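Local coordinates for capsule biosynthesis protein CapD proenzyme (Bacillus anthracis, PDB 3G9K), which cleaves the poly-gamma-D-glutamate capsule, links it by amide bonds to peptidoglycan and degrades long capsule to the shorter, released form that helps the bacterium escape host defences, at residues E165-E168 and T169-L173; I49-S52 and Y53-V57; V243-L246 and Q247-L251; L72-K76 and D77-F81. All coordinates share one frame; numbering follows the deposited sequence.

Contact 1: E165-E168 and T169-L173; sequences EPIE and TGETL
Glu-168 and Glu-171 meet through the aliphatic stems of their side chains, and neither flat carboxylate takes the other on its face: Glu-168 OE1 and Glu-171 OE2 stay 5.1 Å apart, while CB of Glu-168 lies 3.9 Å from CG of Glu-171. The first chain runs on straight beyond CG and the second bends at chi2 (-74°), and the two probably negative groups lie apart. The carbonyl of Glu-168 accepts the N-H of Glu-171, with Glu-168 O 3.0 Å from Glu-171 N and the donor tilted 28° from the carbonyl plane. Ile-167, CG1 anti to the backbone N, extends toward Glu-171 and Leu-173 and lays CG1 3.6 Å from CB of Glu-171. Its CD1 goes further, ending 3.9 Å from CB of Leu-173. The buried Ile-167 and Leu-173 both pack on Val-137; Leu-173 also packs on Phe-160, to which Ile-167 is hydrogen-bonded through the backbone. OG1 of Thr-169 is hydrogen-bonded to Asp-139. With positive phi (93°) at Gly-170, its third residue, this is a type II beta turn from Glu-168 to Glu-171, leading into the short strand 172-173 that pairs with strand 135-136.

Contact 2: I49-S52 and Y53-V57; sequences IVVS and YVLGV
Tyr-53 points outward from the helix, leaning slightly back toward Ile-49. Its CB sits 3.6 Å from Ile-49 O, and CG is a little farther from the same oxygen. CD1 comes closer again, 3.5 Å from Ile-49 O, which lies in the plane of the ring at its edge. That ring carbon also meets CG2 of Ile-49 at 4.1 Å, the two side chains running side by side in the same direction. Beyond CD1 the ring packs among Leu-124, Ala-127, Leu-182 and Ile-185, with Phe-104 stacked edge-to-face against it. Two other pairs are spaced likewise, one helical turn apart. CG1 of Val-51, turned anti to its N (chi1 168°), packs 3.7 Å from CD1 of Leu-55, and CG1 of Val-50 lies 4.3 Å from CG2 of Val-54. Four i to i+4 backbone bonds link the two segments, the straightest from Tyr-53 N to Ile-49 O (3.1 Å, 174°). Ser-52 OG is hydrogen-bonded to the carbonyl O of Ala-48, one turn back. Around this part of helix 44-58 lie helices 28-39, 104-115, 120-133 and 176-188 and, over Val-51, Ser-52 and Leu-55, Phe-4 of the other polypeptide chain. Cohesion between the side chains is therefore mainly apolar, with the backbone bonds and Ser-52 OG largely satisfied within the helix and Val-57 O bonded to Gln-175, as suits a helix buried in the core.

Contact 3: V243-L246 and Q247-L251; sequences VTLL and QMLKL
One water joins Thr-244 to Gln-247: it accepts from Thr-244 OG1 at 2.7 Å and donates to Gln-247 OE1, also at 2.7 Å. At the other end of the same amide, NE2 gives its bond to the carbonyl O of Met-299 and lies 3.4 Å from CG1 of Val-243, so the amide is held at both ends and its rotation is largely fixed. The side chain reaches it by running extended beyond CG, which passes 3.1 Å from Val-243 O. That oxygen is also the acceptor for Gln-247 N in a straight backbone bond (2.9 Å, 171°). This stretch of about two and a half turns belongs to helix 242-254, lying between helix 264-284 and strand 219-228. On its strand side, Leu-246 runs alongside the stem of Lys-250, CD2 of the leucine 3.8 Å from CG of the lysine. Lys-250 bends at chi3 and chi4, and its NZ makes a salt bridge with Asp-302 and a hydrogen bond to the carbonyl O of Asn-227. Leu-245 brings CD1 to within 3.9 Å of CG of Leu-249; Leu-245 also packs on Thr-63, and Leu-249 on Leu-90, of the other polypeptide chain.

Contact 4: L72-K76 and D77-F81; sequences LIISK and DKETF
Leu-72 places its CD1 at the edge of the Phe-81 ring, near the ring plane and 4.0 Å from CD1 of Phe-81. The two side chains meet at about a right angle. Farther along the same face Ile-74 lays CD1 over the stem of Glu-79, 3.6 Å from CB, the glutamate chain bending at chi2. On the other face Ile-73 and Thr-80 form the hydrogen-bonded pair, with Ile-73 N 2.8 Å from Thr-80 O. A water donates to Ile-73 O and hydrogen-bonds Thr-80 OG1, 2.7 Å away. Together the strands make an antiparallel beta hairpin, which turns through Lys-76 and Asp-77. At its tip Ser-75 N is hydrogen-bonded to Lys-78 O, and the serine hydroxyl faces backbone N-H groups of the turn: with OG between the backbone N and the carbonyl carbon (chi1 63°), it accepts Lys-78 N at 2.9 Å and, weakly, Asp-77 N at 3.3 Å. Around this shell the hairpin is held on both flanks. Phe-81 bonds through its backbone to Arg-221 of strand 219-228 and its ring meets Phe-240 edge-to-face. Leu-72, Ile-73 and Ile-74 pair antiparallel with a strand of the other polypeptide chain, so the sheet continues across the interface.

Overall arrangement
All four contacts lie in one of the two chains, cut from a single precursor, of this gamma-glutamyltransferase-family enzyme. Contact 2 lies deepest, about 10 Å from the chain centre, and contact 1 farthest out, at about 25 Å; contacts 1 and 3 occupy opposite sides of that centre. Contacts 2 and 3 each join side chains one turn apart on a buried helix, but contact 3 adds polar side-chain ends and a water to the hydrocarbon packing that dominates contact 2. Contacts 1 and 4 are both turns with exposed charged residues and a buried apolar side, but contact 4 belongs to a sheet that continues into the other chain. Contact 1 alone does not touch that chain.

Contact 1: E165-E168 and T169-L173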
ATOM      1  N   GLU A 165      16.982  16.169 -17.911  1.00 34.89           N
ATOM      2  CA  GLU A 165      15.670  16.536 -17.388  1.00 34.32           C
ATOM      3  C   GLU A 165      14.780  15.295 -17.240  1.00 33.41           C
ATOM      4  O   GLU A 165      14.971  14.325 -17.957  1.00 32.48           O
ATOM      5  CB  GLU A 165      15.007  17.537 -18.330  1.00 35.25           C
ATOM      6  CG  GLU A 165      15.813  18.845 -18.533  1.00 36.19           C
ATOM      7  CD  GLU A 165      15.722  19.772 -17.355  1.00 40.80           C
ATOM      8  OE1 GLU A 165      14.597  20.172 -17.005  1.00 42.87           O
ATOM      9  OE2 GLU A 165      16.775  20.104 -16.756  1.00 45.99           O
ATOM     10  N   PRO A 166      13.799  15.335 -16.319  1.00 32.66           N
ATOM     11  CA  PRO A 166      12.866  14.204 -16.136  1.00 32.75           C
ATOM     12  C   PRO A 166      12.210  13.771 -17.428  1.00 32.53           C
ATOM     13  O   PRO A 166      11.724  14.631 -18.157  1.00 31.91           O
ATOM     14  CB  PRO A 166      11.784  14.763 -15.216  1.00 32.46           C
ATOM     15  CG  PRO A 166      12.387  15.950 -14.551  1.00 33.24           C
ATOM     16  CD  PRO A 166      13.517  16.452 -15.406  1.00 32.61           C
ATOM     17  N   ILE A 167      12.163  12.458 -17.693  1.00 32.15           N
ATOM     18  CA  ILE A 167      11.529  11.931 -18.906  1.00 32.37           C
ATOM     19  C   ILE A 167      10.097  12.453 -18.955  1.00 32.83           C
ATOM     20  O   ILE A 167       9.406  12.504 -17.931  1.00 32.00           O
ATOM     21  CB  ILE A 167      11.612  10.364 -19.006  1.00 31.79           C
ATOM     22  CG1 ILE A 167      11.073   9.877 -20.354  1.00 30.69           C
ATOM     23  CG2 ILE A 167      10.884   9.700 -17.843  1.00 29.18           C
ATOM     24  CD1 ILE A 167      11.351   8.396 -20.677  1.00 31.50           C
ATOM     25  N   GLU A 168       9.680  12.893 -20.137  1.00 34.68           N
ATOM     26  CA  GLU A 168       8.428  13.658 -20.293  1.00 35.47           C
ATOM     27  C   GLU A 168       7.238  12.732 -20.451  1.00 35.66           C
ATOM     28  O   GLU A 168       7.351  11.647 -21.008  1.00 36.13           O
ATOM     29  CB  GLU A 168       8.510  14.620 -21.504  1.00 35.71           C
ATOM     30  CG  GLU A 168       9.660  15.595 -21.404  1.00 36.97           C
ATOM     31  CD  GLU A 168       9.671  16.643 -22.494  1.00 38.51           C
ATOM     32  OE1 GLU A 168       9.780  16.289 -23.701  1.00 41.84           O
ATOM     33  OE2 GLU A 168       9.598  17.839 -22.128  1.00 42.90           O
ATOM     34  N   THR A 169       6.102  13.172 -19.931  1.00 36.50           N
ATOM     35  CA  THR A 169       4.839  12.492 -20.135  1.00 36.84           C
ATOM     36  C   THR A 169       4.695  12.144 -21.591  1.00 36.04           C
ATOM     37  O   THR A 169       5.063  12.927 -22.475  1.00 36.69           O
ATOM     38  CB  THR A 169       3.675  13.377 -19.716  1.00 37.20           C
ATOM     39  OG1 THR A 169       3.785  13.630 -18.312  1.00 40.12           O
ATOM     40  CG2 THR A 169       2.336  12.707 -20.023  1.00 38.77           C
ATOM     41  N   GLY A 170       4.216  10.936 -21.842  1.00 35.20           N
ATOM     42  CA  GLY A 170       4.008  10.475 -23.194  1.00 34.30           C
ATOM     43  C   GLY A 170       5.168   9.717 -23.776  1.00 33.85           C
ATOM     44  O   GLY A 170       4.985   8.960 -24.725  1.00 34.56           O
ATOM     45  N   GLU A 171       6.359   9.890 -23.207  1.00 32.96           N
ATOM     46  CA  GLU A 171       7.574   9.269 -23.747  1.00 32.34           C
ATOM     47  C   GLU A 171       7.614   7.803 -23.343  1.00 30.94           C
ATOM     48  O   GLU A 171       7.054   7.443 -22.315  1.00 30.47           O
ATOM     49  CB  GLU A 171       8.829   9.992 -23.229  1.00 32.85           C
ATOM     50  CG  GLU A 171       8.985  11.415 -23.754  1.00 36.57           C
ATOM     51  CD  GLU A 171       9.423  11.444 -25.206  1.00 40.28           C
ATOM     52  OE1 GLU A 171      10.575  11.048 -25.481  1.00 42.64           O
ATOM     53  OE2 GLU A 171       8.623  11.866 -26.070  1.00 44.17           O
ATOM     54  N   THR A 172       8.261   6.970 -24.148  1.00 28.98           N
ATOM     55  CA  THR A 172       8.421   5.554 -23.825  1.00 28.42           C
ATOM     56  C   THR A 172       9.679   5.344 -22.979  1.00 27.63           C
ATOM     57  O   THR A 172      10.785   5.711 -23.389  1.00 27.70           O
ATOM     58  CB  THR A 172       8.502   4.690 -25.080  1.00 28.30           C
ATOM     59  OG1 THR A 172       7.273   4.796 -25.799  1.00 29.37           O
ATOM     60  CG2 THR A 172       8.762   3.218 -24.734  1.00 28.25           C
ATOM     61  N   LEU A 173       9.492   4.815 -21.775  1.00 25.35           N
ATOM     62  CA  LEU A 173      10.628   4.444 -20.931  1.00 24.46           C
ATOM     63  C   LEU A 173      10.897   2.961 -21.043  1.00 23.03           C
ATOM     64  O   LEU A 173      10.020   2.151 -20.704  1.00 23.06           O
ATOM     65  CB  LEU A 173      10.311   4.794 -19.481  1.00 23.50           C
ATOM     66  CG  LEU A 173      11.317   4.342 -18.423  1.00 23.79           C
ATOM     67  CD1 LEU A 173      12.719   4.932 -18.683  1.00 20.32           C
ATOM     68  CD2 LEU A 173      10.755   4.710 -17.064  1.00 23.36           C
TER

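Contact 2: I49-S52 and Y53-V57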
ATOM      1  N   ILE A  49       0.382 -11.314  -8.015  1.00 16.27           N
ATOM      2  CA  ILE A  49       1.804 -11.444  -8.294  1.00 16.29           C
ATOM      3  C   ILE A  49       2.122 -10.702  -9.569  1.00 16.53           C
ATOM      4  O   ILE A  49       3.126  -9.952  -9.661  1.00 17.49           O
ATOM      5  CB  ILE A  49       2.238 -12.931  -8.433  1.00 17.32           C
ATOM      6  CG1 ILE A  49       2.155 -13.610  -7.071  1.00 16.77           C
ATOM      7  CG2 ILE A  49       3.618 -13.016  -9.078  1.00 16.69           C
ATOM      8  CD1 ILE A  49       2.205 -15.174  -7.063  1.00 16.24           C
ATOM      9  N   VAL A  50       1.281 -10.905 -10.564  1.00 16.40           N
ATOM     10  CA  VAL A  50       1.428 -10.185 -11.844  1.00 15.31           C
ATOM     11  C   VAL A  50       1.356  -8.657 -11.628  1.00 14.92           C
ATOM     12  O   VAL A  50       2.207  -7.908 -12.090  1.00 16.47           O
ATOM     13  CB  VAL A  50       0.339 -10.616 -12.816  1.00 16.25           C
ATOM     14  CG1 VAL A  50       0.316  -9.707 -13.979  1.00 16.84           C
ATOM     15  CG2 VAL A  50       0.570 -12.090 -13.253  1.00 17.72           C
ATOM     16  N   VAL A  51       0.314  -8.213 -10.948  1.00 14.82           N
ATOM     17  CA  VAL A  51       0.113  -6.813 -10.601  1.00 14.58           C
ATOM     18  C   VAL A  51       1.295  -6.265  -9.807  1.00 14.29           C
ATOM     19  O   VAL A  51       1.736  -5.153 -10.063  1.00 15.20           O
ATOM     20  CB  VAL A  51      -1.218  -6.574  -9.829  1.00 13.58           C
ATOM     21  CG1 VAL A  51      -1.268  -5.160  -9.231  1.00 11.67           C
ATOM     22  CG2 VAL A  51      -2.463  -6.798 -10.748  1.00 13.55           C
ATOM     23  N   SER A  52       1.770  -7.009  -8.814  1.00 15.05           N
ATOM     24  CA  SER A  52       2.887  -6.481  -7.971  1.00 15.19           C
ATOM     25  C   SER A  52       4.138  -6.241  -8.794  1.00 15.22           C
ATOM     26  O   SER A  52       4.747  -5.169  -8.741  1.00 15.36           O
ATOM     27  CB  SER A  52       3.216  -7.391  -6.819  1.00 14.69           C
ATOM     28  OG  SER A  52       2.140  -7.426  -5.935  1.00 15.92           O
ATOM     29  N   TYR A  53       4.494  -7.216  -9.609  1.00 15.50           N
ATOM     30  CA  TYR A  53       5.633  -7.037 -10.515  1.00 15.54           C
ATOM     31  C   TYR A  53       5.476  -5.916 -11.607  1.00 15.59           C
ATOM     32  O   TYR A  53       6.423  -5.201 -11.927  1.00 14.62           O
ATOM     33  CB  TYR A  53       5.999  -8.396 -11.127  1.00 15.33           C
ATOM     34  CG  TYR A  53       7.018  -9.206 -10.356  1.00 15.92           C
ATOM     35  CD1 TYR A  53       6.652 -10.317  -9.623  1.00 15.32           C
ATOM     36  CD2 TYR A  53       8.364  -8.886 -10.425  1.00 16.11           C
ATOM     37  CE1 TYR A  53       7.641 -11.110  -8.945  1.00 16.99           C
ATOM     38  CE2 TYR A  53       9.302  -9.621  -9.773  1.00 17.21           C
ATOM     39  CZ  TYR A  53       8.942 -10.738  -9.025  1.00 15.60           C
ATOM     40  OH  TYR A  53       9.931 -11.418  -8.390  1.00 15.85           O
ATOM     41  N   VAL A  54       4.296  -5.772 -12.199  1.00 15.80           N
ATOM     42  CA  VAL A  54       4.019  -4.708 -13.169  1.00 15.18           C
ATOM     43  C   VAL A  54       4.186  -3.296 -12.552  1.00 15.18           C
ATOM     44  O   VAL A  54       4.837  -2.429 -13.131  1.00 16.31           O
ATOM     45  CB  VAL A  54       2.594  -4.896 -13.792  1.00 14.54           C
ATOM     46  CG1 VAL A  54       2.118  -3.619 -14.465  1.00 15.14           C
ATOM     47  CG2 VAL A  54       2.608  -6.121 -14.735  1.00 17.75           C
ATOM     48  N   LEU A  55       3.666  -3.125 -11.346  1.00 14.28           N
ATOM     49  CA  LEU A  55       3.736  -1.898 -10.565  1.00 14.46           C
ATOM     50  C   LEU A  55       5.196  -1.568 -10.293  1.00 14.32           C
ATOM     51  O   LEU A  55       5.595  -0.400 -10.416  1.00 15.57           O
ATOM     52  CB  LEU A  55       2.921  -2.015  -9.270  1.00 14.14           C
ATOM     53  CG  LEU A  55       1.401  -1.884  -9.451  1.00 14.68           C
ATOM     54  CD1 LEU A  55       0.759  -2.267  -8.142  1.00 15.55           C
ATOM     55  CD2 LEU A  55       0.992  -0.492  -9.931  1.00 17.17           C
ATOM     56  N   GLY A  56       6.017  -2.578 -10.007  1.00 14.03           N
ATOM     57  CA  GLY A  56       7.469  -2.363  -9.800  1.00 14.66           C
ATOM     58  C   GLY A  56       8.146  -1.834 -11.040  1.00 16.36           C
ATOM     59  O   GLY A  56       9.198  -1.154 -10.998  1.00 18.35           O
ATOM     60  N   VAL A  57       7.561  -2.137 -12.188  1.00 15.87           N
ATOM     61  CA  VAL A  57       8.135  -1.641 -13.453  1.00 14.84           C
ATOM     62  C   VAL A  57       7.570  -0.281 -13.872  1.00 16.50           C
ATOM     63  O   VAL A  57       8.306   0.645 -14.208  1.00 18.10           O
ATOM     64  CB  VAL A  57       7.925  -2.680 -14.585  1.00 15.82           C
ATOM     65  CG1 VAL A  57       8.324  -2.080 -15.914  1.00 13.90           C
ATOM     66  CG2 VAL A  57       8.729  -3.953 -14.303  1.00 16.38           C
TER

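Contact 3: V243-L246 and Q247-L251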
ATOM      1  N   VAL A 243      -4.025  -2.913  13.712  1.00 22.97           N
ATOM      2  CA  VAL A 243      -4.599  -2.681  15.064  1.00 23.74           C
ATOM      3  C   VAL A 243      -5.001  -1.200  15.273  1.00 23.65           C
ATOM      4  O   VAL A 243      -6.109  -0.895  15.711  1.00 23.94           O
ATOM      5  CB  VAL A 243      -3.652  -3.129  16.199  1.00 24.12           C
ATOM      6  CG1 VAL A 243      -4.179  -2.616  17.553  1.00 23.36           C
ATOM      7  CG2 VAL A 243      -3.473  -4.665  16.208  1.00 27.09           C
ATOM      8  N   THR A 244      -4.111  -0.289  14.916  1.00 23.64           N
ATOM      9  CA  THR A 244      -4.363   1.142  15.057  1.00 23.53           C
ATOM     10  C   THR A 244      -5.560   1.576  14.226  1.00 22.56           C
ATOM     11  O   THR A 244      -6.381   2.332  14.688  1.00 23.13           O
ATOM     12  CB  THR A 244      -3.121   1.950  14.670  1.00 22.99           C
ATOM     13  OG1 THR A 244      -2.017   1.539  15.478  1.00 26.90           O
ATOM     14  CG2 THR A 244      -3.344   3.451  14.860  1.00 24.76           C
ATOM     15  N   LEU A 245      -5.650   1.096  12.990  1.00 22.54           N
ATOM     16  CA  LEU A 245      -6.759   1.470  12.112  1.00 23.02           C
ATOM     17  C   LEU A 245      -8.084   0.991  12.673  1.00 23.15           C
ATOM     18  O   LEU A 245      -9.047   1.758  12.738  1.00 21.87           O
ATOM     19  CB  LEU A 245      -6.541   0.881  10.710  1.00 22.95           C
ATOM     20  CG  LEU A 245      -7.731   0.891   9.758  1.00 23.22           C
ATOM     21  CD1 LEU A 245      -8.369   2.278   9.603  1.00 25.48           C
ATOM     22  CD2 LEU A 245      -7.249   0.326   8.404  1.00 24.00           C
ATOM     23  N   LEU A 246      -8.125  -0.262  13.125  1.00 24.25           N
ATOM     24  CA  LEU A 246      -9.361  -0.840  13.659  1.00 24.83           C
ATOM     25  C   LEU A 246      -9.819  -0.224  15.009  1.00 24.94           C
ATOM     26  O   LEU A 246     -11.006  -0.035  15.245  1.00 24.63           O
ATOM     27  CB  LEU A 246      -9.189  -2.352  13.845  1.00 25.56           C
ATOM     28  CG  LEU A 246     -10.335  -3.272  13.436  1.00 28.31           C
ATOM     29  CD1 LEU A 246     -10.135  -4.672  14.017  1.00 25.86           C
ATOM     30  CD2 LEU A 246     -11.712  -2.721  13.681  1.00 26.45           C
ATOM     31  N   GLN A 247      -8.871   0.027  15.897  1.00 24.82           N
ATOM     32  CA  GLN A 247      -9.128   0.837  17.081  1.00 25.08           C
ATOM     33  C   GLN A 247      -9.789   2.188  16.756  1.00 25.23           C
ATOM     34  O   GLN A 247     -10.792   2.569  17.388  1.00 26.16           O
ATOM     35  CB  GLN A 247      -7.817   1.100  17.832  1.00 24.82           C
ATOM     36  CG  GLN A 247      -7.250  -0.115  18.524  1.00 26.18           C
ATOM     37  CD  GLN A 247      -5.884   0.141  19.139  1.00 26.62           C
ATOM     38  OE1 GLN A 247      -5.196   1.110  18.788  1.00 26.43           O
ATOM     39  NE2 GLN A 247      -5.485  -0.731  20.093  1.00 29.68           N
HETATM   40  N   MSE A 248      -9.226   2.886  15.807  1.00 30.17           N
HETATM   41  CA  MSE A 248      -9.761   4.173  15.366  1.00 30.15           C
HETATM   42  C   MSE A 248     -11.164   4.061  14.762  1.00 30.41           C
HETATM   43  O   MSE A 248     -12.025   4.898  15.039  1.00 30.32           O
HETATM   44  CB  MSE A 248      -8.811   4.853  14.386  1.00 29.38           C
HETATM   45  CG  MSE A 248      -7.565   5.438  15.025  1.00 28.37           C
HETATM   46 SE   MSE A 248      -6.380   6.335  13.812  0.50 22.78          SE
HETATM   47  CE  MSE A 248      -7.577   7.645  13.067  1.00 28.00           C
ATOM     48  N   LEU A 249     -11.373   3.051  13.915  1.00 23.60           N
ATOM     49  CA  LEU A 249     -12.699   2.793  13.367  1.00 24.64           C
ATOM     50  C   LEU A 249     -13.698   2.526  14.498  1.00 25.62           C
ATOM     51  O   LEU A 249     -14.792   3.071  14.484  1.00 25.49           O
ATOM     52  CB  LEU A 249     -12.684   1.605  12.403  1.00 24.50           C
ATOM     53  CG  LEU A 249     -11.943   1.789  11.059  1.00 23.97           C
ATOM     54  CD1 LEU A 249     -11.810   0.439  10.365  1.00 23.29           C
ATOM     55  CD2 LEU A 249     -12.643   2.820  10.120  1.00 22.44           C
ATOM     56  N   LYS A 250     -13.308   1.669  15.447  1.00 26.19           N
ATOM     57  CA  LYS A 250     -14.186   1.292  16.557  1.00 27.10           C
ATOM     58  C   LYS A 250     -14.442   2.475  17.505  1.00 27.69           C
ATOM     59  O   LYS A 250     -15.592   2.711  17.898  1.00 27.41           O
ATOM     60  CB  LYS A 250     -13.639   0.082  17.289  1.00 27.89           C
ATOM     61  CG  LYS A 250     -13.711  -1.199  16.481  1.00 26.86           C
ATOM     62  CD  LYS A 250     -13.217  -2.377  17.287  1.00 27.81           C
ATOM     63  CE  LYS A 250     -14.274  -2.828  18.309  1.00 28.66           C
ATOM     64  NZ  LYS A 250     -15.409  -3.594  17.712  1.00 29.20           N
ATOM     65  N   LEU A 251     -13.394   3.221  17.840  1.00 27.84           N
ATOM     66  CA  LEU A 251     -13.538   4.510  18.526  1.00 28.32           C
ATOM     67  C   LEU A 251     -14.496   5.495  17.823  1.00 28.49           C
ATOM     68  O   LEU A 251     -15.315   6.137  18.484  1.00 27.87           O
ATOM     69  CB  LEU A 251     -12.162   5.155  18.736  1.00 28.85           C
ATOM     70  CG  LEU A 251     -11.306   4.555  19.878  1.00 29.62           C
ATOM     71  CD1 LEU A 251      -9.821   4.954  19.791  1.00 30.09           C
ATOM     72  CD2 LEU A 251     -11.915   4.987  21.233  1.00 31.91           C
TER
HETATM   73  O   HOH W   1      -2.646   1.387  18.075  1.00 43.36           O

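Contact 4: L72-K76 and D77-F81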
ATOM      1  N   LEU A  72      -2.570  -9.370   2.305  1.00 19.92           N
ATOM      2  CA  LEU A  72      -3.666 -10.004   3.008  1.00 20.73           C
ATOM      3  C   LEU A  72      -4.423 -10.809   1.983  1.00 21.09           C
ATOM      4  O   LEU A  72      -4.707 -10.306   0.872  1.00 21.34           O
ATOM      5  CB  LEU A  72      -4.538  -8.912   3.673  1.00 21.45           C
ATOM      6  CG  LEU A  72      -5.634  -9.264   4.661  1.00 21.64           C
ATOM      7  CD1 LEU A  72      -5.041  -9.954   5.864  1.00 21.97           C
ATOM      8  CD2 LEU A  72      -6.422  -7.973   5.053  1.00 21.07           C
ATOM      9  N   ILE A  73      -4.698 -12.078   2.304  1.00 21.12           N
ATOM     10  CA  ILE A  73      -5.427 -12.982   1.406  1.00 21.41           C
ATOM     11  C   ILE A  73      -6.591 -13.581   2.221  1.00 22.66           C
ATOM     12  O   ILE A  73      -6.372 -14.353   3.186  1.00 22.37           O
ATOM     13  CB  ILE A  73      -4.566 -14.116   0.815  1.00 21.44           C
ATOM     14  CG1 ILE A  73      -3.289 -13.599   0.106  1.00 21.82           C
ATOM     15  CG2 ILE A  73      -5.381 -14.895  -0.211  1.00 21.44           C
ATOM     16  CD1 ILE A  73      -2.230 -14.682  -0.204  1.00 22.75           C
ATOM     17  N   ILE A  74      -7.811 -13.225   1.829  1.00 23.46           N
ATOM     18  CA  ILE A  74      -9.025 -13.726   2.485  1.00 25.55           C
ATOM     19  C   ILE A  74      -9.894 -14.470   1.469  1.00 27.45           C
ATOM     20  O   ILE A  74     -10.457 -13.874   0.548  1.00 27.02           O
ATOM     21  CB  ILE A  74      -9.841 -12.579   3.167  1.00 25.46           C
ATOM     22  CG1 ILE A  74      -8.951 -11.645   4.017  1.00 23.87           C
ATOM     23  CG2 ILE A  74     -11.028 -13.159   4.001  1.00 23.70           C
ATOM     24  CD1 ILE A  74      -8.330 -12.202   5.314  1.00 23.51           C
ATOM     25  N   SER A  75      -9.943 -15.797   1.618  1.00 29.54           N
ATOM     26  CA  SER A  75     -10.737 -16.650   0.742  1.00 31.40           C
ATOM     27  C   SER A  75     -11.954 -17.069   1.531  1.00 34.16           C
ATOM     28  O   SER A  75     -12.069 -16.736   2.710  1.00 34.39           O
ATOM     29  CB  SER A  75      -9.948 -17.885   0.301  1.00 32.17           C
ATOM     30  OG  SER A  75      -9.629 -18.694   1.418  1.00 33.06           O
ATOM     31  N   LYS A  76     -12.848 -17.799   0.879  1.00 36.62           N
ATOM     32  CA  LYS A  76     -14.004 -18.405   1.566  1.00 39.08           C
ATOM     33  C   LYS A  76     -13.617 -19.202   2.806  1.00 39.27           C
ATOM     34  O   LYS A  76     -14.351 -19.205   3.778  1.00 40.34           O
ATOM     35  CB  LYS A  76     -14.821 -19.280   0.589  1.00 39.12           C
ATOM     36  CG  LYS A  76     -16.028 -18.546   0.043  1.00 40.74           C
ATOM     37  CD  LYS A  76     -16.356 -18.867  -1.426  1.00 41.15           C
ATOM     38  CE  LYS A  76     -17.381 -17.840  -1.931  1.00 42.57           C
ATOM     39  NZ  LYS A  76     -17.820 -18.034  -3.360  1.00 44.09           N
ATOM     40  N   ASP A  77     -12.453 -19.844   2.780  1.00 40.20           N
ATOM     41  CA  ASP A  77     -12.075 -20.829   3.802  1.00 40.05           C
ATOM     42  C   ASP A  77     -10.833 -20.489   4.646  1.00 39.87           C
ATOM     43  O   ASP A  77     -10.580 -21.121   5.678  1.00 40.35           O
ATOM     44  CB  ASP A  77     -11.835 -22.172   3.101  1.00 41.19           C
ATOM     45  CG  ASP A  77     -13.069 -22.673   2.344  1.00 43.46           C
ATOM     46  OD1 ASP A  77     -14.086 -23.023   2.993  1.00 47.23           O
ATOM     47  OD2 ASP A  77     -13.015 -22.721   1.096  1.00 47.51           O
ATOM     48  N   LYS A  78     -10.043 -19.509   4.212  1.00 38.45           N
ATOM     49  CA  LYS A  78      -8.762 -19.219   4.864  1.00 36.82           C
ATOM     50  C   LYS A  78      -8.520 -17.702   4.947  1.00 34.91           C
ATOM     51  O   LYS A  78      -9.008 -16.961   4.095  1.00 33.43           O
ATOM     52  CB  LYS A  78      -7.630 -19.904   4.075  1.00 37.37           C
ATOM     53  CG  LYS A  78      -6.370 -20.163   4.904  1.00 38.97           C
ATOM     54  CD  LYS A  78      -5.208 -20.743   4.084  1.00 38.58           C
ATOM     55  CE  LYS A  78      -4.330 -21.667   4.962  1.00 40.82           C
ATOM     56  NZ  LYS A  78      -2.989 -22.030   4.331  1.00 42.54           N
ATOM     57  N   GLU A  79      -7.793 -17.271   5.986  1.00 33.05           N
ATOM     58  CA  GLU A  79      -7.277 -15.902   6.113  1.00 32.26           C
ATOM     59  C   GLU A  79      -5.771 -15.942   6.372  1.00 30.76           C
ATOM     60  O   GLU A  79      -5.316 -16.585   7.315  1.00 30.35           O
ATOM     61  CB  GLU A  79      -7.932 -15.155   7.285  1.00 32.79           C
ATOM     62  CG  GLU A  79      -9.443 -15.172   7.293  1.00 34.78           C
ATOM     63  CD  GLU A  79     -10.035 -16.418   7.955  1.00 38.41           C
ATOM     64  OE1 GLU A  79      -9.453 -16.907   8.954  1.00 39.66           O
ATOM     65  OE2 GLU A  79     -11.088 -16.887   7.462  1.00 39.98           O
ATOM     66  N   THR A  80      -5.000 -15.215   5.577  1.00 28.80           N
ATOM     67  CA  THR A  80      -3.537 -15.244   5.665  1.00 28.07           C
ATOM     68  C   THR A  80      -2.979 -13.846   5.473  1.00 25.08           C
ATOM     69  O   THR A  80      -3.503 -13.069   4.668  1.00 23.12           O
ATOM     70  CB  THR A  80      -2.900 -16.103   4.547  1.00 28.74           C
ATOM     71  OG1 THR A  80      -3.590 -17.356   4.395  1.00 32.76           O
ATOM     72  CG2 THR A  80      -1.430 -16.372   4.867  1.00 29.70           C
ATOM     73  N   PHE A  81      -1.915 -13.547   6.190  1.00 22.15           N
ATOM     74  CA  PHE A  81      -1.148 -12.336   5.960  1.00 22.18           C
ATOM     75  C   PHE A  81       0.314 -12.711   5.670  1.00 21.77           C
ATOM     76  O   PHE A  81       0.944 -13.381   6.468  1.00 22.61           O
ATOM     77  CB  PHE A  81      -1.187 -11.371   7.154  1.00 21.33           C
ATOM     78  CG  PHE A  81      -0.502 -10.076   6.855  1.00 20.95           C
ATOM     79  CD1 PHE A  81      -1.167  -9.085   6.158  1.00 23.13           C
ATOM     80  CD2 PHE A  81       0.818  -9.881   7.177  1.00 20.91           C
ATOM     81  CE1 PHE A  81      -0.525  -7.899   5.816  1.00 20.92           C
ATOM     82  CE2 PHE A  81       1.457  -8.690   6.834  1.00 22.11           C
ATOM     83  CZ  PHE A  81       0.762  -7.704   6.165  1.00 20.58           C
TER
HETATM   84  O   HOH W   2      -5.845 -17.235   2.837  1.00 32.93           O